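Local coordinates for protein Rbam17540 (Bacillus amyloliquefaciens, PDB 2YOY) that probably cleaves cellulose oxidatively, acting as a copper-dependent lytic polysaccharide monooxygenase of the CBM33 family, at residues Pro37-Gly42 with Ser63-Phe68; Ile56-Gly61 with Gly69-Thr74. All blocks are in the same frame, centred on the assembly; numbering follows the deposited sequence.

Overall arrangement
Both contacts tie together parts of the long, mostly irregular connection between strand 2-6 and strand 81-83, and their segments alternate along the chain. Contact 1 lies nearer the surface, partly buried beside the copper site, and joins the start of strand 41-43 to the loop after helix 59-62; amide, carboxylate and hydroxyl groups dominate it, with one small apolar touch inside. Contact 2 is buried and closes the chain around helix 59-62, using one aspartate, a serine and close alanine-leucine packing. The two contact centres lie about 10 Å apart. They meet directly where Val-40 packs on the carbonyl of Ala-57 and Ile-66 N probably bonds to Gly-61 O.

Contact 1 of 2, residues Pro37-Gly42 with Ser63-Phe68; sequences PQSVEG and SGQIDF. With EDO (1,2-ethanediol), chain D.
Gln-65 spans the distance between the loop 63-68 and the chain entering strand 41-43. Its CB rests 3.9 Å from Ser-39 CB, a fit that suits the small serine. CG stands anti to the carbonyl carbon (chi1 -63°), and the extended chain carries CD past Ser-39 CB to a tip whose two ends do different work. Gln-65 NE2 gives a hydrogen bond of 3.0 Å to Glu-41 OE1, reaching the anti lone pair, and also bonds to Gly-62 O. The bond is somewhat bent, with an N-H...O angle of 144°, and carboxylate and amide planes lie 52° apart. OE1 is hydrogen-bonded to NE2 of His-1, a copper ligand, which makes the amide second-shell and is consistent with its steadying the imidazole. A glutamine fits here because its neutral amide donates at one end and accepts at the other, on a chain long enough to reach Glu-41 and His-1. Water 1 joins Ser-39 OG, 2.9 Å away, to Gln-65 OE1 through a weak bond. Glu-41 opens the short strand 41-43, which pairs antiparallel with strand 167-177 of the larger sheet; just before it, Val-40 sits at the centre of an inverse gamma turn. The extended Glu-41 side chain comes to about 5 Å from the copper ion, and OE2 accepts a 2.6 Å bond from O2 of an ethanediol, probably from the crystallisation liquor. Ser-63 OG donates to Glu-41 O at 2.6 Å, coming from above the carbonyl plane. Inside, the side chains of Val-40 and Ile-66 cross obliquely, valine CG2 4.1 Å from isoleucine CD1.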
# COMPACT_ATOMS: atom_id res chain seq x y z
N PRO A 37 0.91 10.92 4.20
CA PRO A 37 0.66 9.48 3.91
C PRO A 37 -0.40 9.24 2.83
O PRO A 37 -0.47 8.13 2.26
CB PRO A 37 0.24 8.92 5.27
CG PRO A 37 -0.35 10.13 6.00
CD PRO A 37 0.53 11.28 5.58
N GLN A 38 -1.24 10.24 2.57
CA GLN A 38 -2.26 10.19 1.51
C GLN A 38 -1.76 10.37 0.09
O GLN A 38 -2.56 10.31 -0.84
CB GLN A 38 -3.35 11.29 1.79
CG GLN A 38 -2.89 12.74 1.55
CD GLN A 38 -2.24 13.39 2.77
OE1 GLN A 38 -1.83 12.71 3.71
NE2 GLN A 38 -2.15 14.73 2.76
N SER A 39 -0.45 10.56 -0.09
CA SER A 39 0.07 11.00 -1.39
C SER A 39 0.95 9.98 -2.07
O SER A 39 1.78 10.39 -2.83
CB SER A 39 0.82 12.34 -1.23
OG SER A 39 -0.03 13.28 -0.59
N VAL A 40 0.73 8.67 -1.85
CA VAL A 40 1.55 7.64 -2.57
C VAL A 40 0.92 7.33 -3.95
O VAL A 40 0.30 6.27 -4.22
CB VAL A 40 1.78 6.40 -1.71
CG1 VAL A 40 2.91 5.54 -2.32
CG2 VAL A 40 2.17 6.74 -0.30
N GLU A 41 1.06 8.32 -4.82
CA GLU A 41 0.33 8.41 -6.09
C GLU A 41 1.23 8.20 -7.29
O GLU A 41 2.23 8.88 -7.45
CB GLU A 41 -0.27 9.80 -6.19
CG GLU A 41 -1.17 10.01 -7.39
CD GLU A 41 -1.78 11.39 -7.44
OE1 GLU A 41 -1.39 12.26 -6.62
OE2 GLU A 41 -2.66 11.60 -8.31
N GLY A 42 0.85 7.26 -8.15
CA GLY A 42 1.62 6.98 -9.36
C GLY A 42 0.70 6.67 -10.51
O GLY A 42 -0.54 6.79 -10.39
N SER A 63 4.76 10.78 -7.59
CA SER A 63 4.58 11.71 -8.69
C SER A 63 5.12 13.06 -8.27
O SER A 63 4.48 14.10 -8.47
CB SER A 63 3.10 11.79 -9.07
OG SER A 63 2.63 10.49 -9.40
N GLY A 64 6.29 13.03 -7.63
CA GLY A 64 6.88 14.24 -7.04
C GLY A 64 6.46 14.67 -5.64
O GLY A 64 7.04 15.60 -5.11
N GLN A 65 5.46 14.01 -5.01
CA GLN A 65 4.96 14.45 -3.72
C GLN A 65 5.73 13.96 -2.50
O GLN A 65 5.61 14.56 -1.48
CB GLN A 65 3.47 14.08 -3.57
CG GLN A 65 2.62 14.78 -4.59
CD GLN A 65 1.23 14.24 -4.68
OE1 GLN A 65 0.26 14.87 -4.23
NE2 GLN A 65 1.10 13.05 -5.24
N ILE A 66 6.53 12.90 -2.65
CA ILE A 66 7.26 12.28 -1.60
C ILE A 66 8.59 11.83 -2.22
O ILE A 66 8.84 12.05 -3.40
CB ILE A 66 6.53 11.04 -0.95
CG1 ILE A 66 6.25 9.97 -2.01
CG2 ILE A 66 5.24 11.45 -0.29
CD1 ILE A 66 5.56 8.71 -1.49
N ASP A 67 9.45 11.27 -1.39
CA ASP A 67 10.77 10.77 -1.88
C ASP A 67 10.69 9.24 -2.07
O ASP A 67 9.60 8.71 -2.17
CB ASP A 67 11.87 11.18 -0.90
CG ASP A 67 11.62 10.70 0.52
OD1 ASP A 67 10.87 9.71 0.71
OD2 ASP A 67 12.15 11.32 1.48
N PHE A 68 11.83 8.55 -2.12
CA PHE A 68 11.87 7.13 -2.38
C PHE A 68 12.07 6.30 -1.11
O PHE A 68 12.40 5.11 -1.20
CB PHE A 68 13.00 6.75 -3.38
CG PHE A 68 12.87 7.37 -4.74
CD1 PHE A 68 11.68 7.33 -5.43
CD2 PHE A 68 13.96 8.01 -5.33
CE1 PHE A 68 11.54 7.94 -6.67
CE2 PHE A 68 13.84 8.60 -6.58
CZ PHE A 68 12.63 8.57 -7.25
C1 EDO D . -5.88 12.17 -8.36
O1 EDO D . -5.59 11.75 -9.70
C2 EDO D . -5.41 13.59 -8.06
O2 EDO D . -4.02 13.78 -8.33
O HOH W 1 0.94 15.99 -1.10

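Contact 2 of 2, residues Ile56-Gly61 with Gly69-Thr74; sequences IASANG and GLDKQT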
# COMPACT_ATOMS: atom_id res chain seq x y z
N ILE A 56 7.55 0.48 -6.38
CA ILE A 56 6.15 0.21 -6.13
C ILE A 56 5.68 0.82 -4.81
O ILE A 56 4.62 1.47 -4.75
CB ILE A 56 5.87 -1.33 -6.15
CG1 ILE A 56 6.16 -1.88 -7.55
CG2 ILE A 56 4.41 -1.61 -5.79
CD1 ILE A 56 6.20 -3.38 -7.63
N ALA A 57 6.44 0.58 -3.75
CA ALA A 57 6.07 1.08 -2.44
C ALA A 57 5.99 2.61 -2.38
O ALA A 57 5.16 3.14 -1.69
CB ALA A 57 6.99 0.52 -1.39
N SER A 58 6.83 3.34 -3.12
CA SER A 58 6.79 4.81 -3.12
C SER A 58 5.93 5.36 -4.25
O SER A 58 5.76 6.58 -4.38
CB SER A 58 8.18 5.39 -3.23
OG SER A 58 8.67 5.26 -4.55
N ALA A 59 5.37 4.47 -5.08
CA ALA A 59 4.70 4.86 -6.31
C ALA A 59 5.59 5.80 -7.15
O ALA A 59 5.15 6.82 -7.69
CB ALA A 59 3.33 5.50 -5.99
N ASN A 60 6.86 5.42 -7.26
CA ASN A 60 7.89 6.23 -7.93
C ASN A 60 7.93 7.69 -7.40
O ASN A 60 7.87 8.66 -8.15
CB ASN A 60 7.69 6.16 -9.44
CG ASN A 60 8.99 6.36 -10.20
OD1 ASN A 60 10.04 6.55 -9.59
ND2 ASN A 60 8.91 6.38 -11.52
N GLY A 61 8.04 7.82 -6.08
CA GLY A 61 8.12 9.10 -5.41
C GLY A 61 6.81 9.86 -5.35
O GLY A 61 6.79 11.06 -5.28
N GLY A 69 11.85 6.90 0.07
CA GLY A 69 12.07 6.19 1.33
C GLY A 69 11.32 4.86 1.54
O GLY A 69 11.86 3.96 2.15
N LEU A 70 10.10 4.79 1.03
CA LEU A 70 9.29 3.60 1.16
C LEU A 70 9.83 2.40 0.36
O LEU A 70 9.48 1.26 0.64
CB LEU A 70 7.87 3.86 0.82
CG LEU A 70 7.18 4.82 1.79
CD1 LEU A 70 5.83 5.14 1.17
CD2 LEU A 70 7.01 4.25 3.19
N ASP A 71 10.76 2.67 -0.56
CA ASP A 71 11.24 1.60 -1.41
C ASP A 71 12.32 0.75 -0.78
O ASP A 71 12.63 -0.31 -1.32
CB ASP A 71 11.71 2.16 -2.75
CG ASP A 71 10.58 2.76 -3.57
OD1 ASP A 71 9.46 2.18 -3.61
OD2 ASP A 71 10.84 3.80 -4.24
N LYS A 72 12.87 1.18 0.37
CA LYS A 72 13.79 0.33 1.09
C LYS A 72 13.11 -0.97 1.40
O LYS A 72 11.92 -1.01 1.65
CB LYS A 72 14.25 0.98 2.39
CG LYS A 72 15.19 2.15 2.20
CD LYS A 72 15.97 2.44 3.48
CE LYS A 72 17.02 3.51 3.27
NZ LYS A 72 17.82 3.71 4.51
N GLN A 73 13.85 -2.07 1.37
CA GLN A 73 13.25 -3.36 1.69
C GLN A 73 14.23 -4.33 2.28
O GLN A 73 15.15 -4.80 1.61
CB GLN A 73 12.58 -3.94 0.46
CG GLN A 73 11.78 -5.20 0.64
CD GLN A 73 10.62 -5.04 1.62
OE1 GLN A 73 9.81 -4.12 1.51
NE2 GLN A 73 10.61 -5.90 2.64
N THR A 74 14.06 -4.58 3.57
CA THR A 74 14.78 -5.63 4.28
C THR A 74 13.82 -6.38 5.15
O THR A 74 12.70 -5.92 5.44
CB THR A 74 15.93 -5.10 5.17
OG1 THR A 74 15.39 -4.42 6.32
CG2 THR A 74 16.86 -4.18 4.41
O HOH W 2 9.08 -0.51 -4.18
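The carboxylate of Asp-71 is the flat group at the centre, and Ser-58 covers one of its faces. Ser-58 N reaches Asp-71 OD1 at 2.9 Å from 40° above the plane, and Ser-58 OG donates to OD2 of the same carboxylate at 2.6 Å from the same side. Water 2 comes to OD1 from the opposite face, donating to it while accepting from Ala-57 N. Arg-55 forms a salt bridge with OD2, so both oxygens have at least two polar partners; this would probably favour the ionised acid. In the segment 56-61, Ile-56 to Ala-59 make a type I beta turn, and Ser-58 adds an ST motif: its OG, in the crowded position between backbone N and carbonyl carbon, accepts from Gly-61 N, 3.0 Å away and nearly straight at 164°. A serine suits the place because one hydroxyl both gives and receives, linking the turn to helix 59-62 and to the 3-10 segment 69-71. The positive phi at Gly-61 favours glycine there. An alanine in place of Asp-71 would remove both acceptors, and would probably leave Ser-58, Arg-55 and water 2 less well held, loosening the turn from the 3-10 segment. Beside the polar network the packing is close. Leu-70 CB lies 4.1 Å from Ala-57 CB, and the Ala-57 side chain also touches Val-172 of strand 167-177. A side chain no larger than a methyl suits a position where CB already lies against Leu-70 O, and the leucine branch passes alongside the alanine carbonyl, with Leu-70 CD1 3.6 Å from Ala-57 O. The closest approach of the Ala-57 methyl is to Leu-70 O, 3.3 Å from CB.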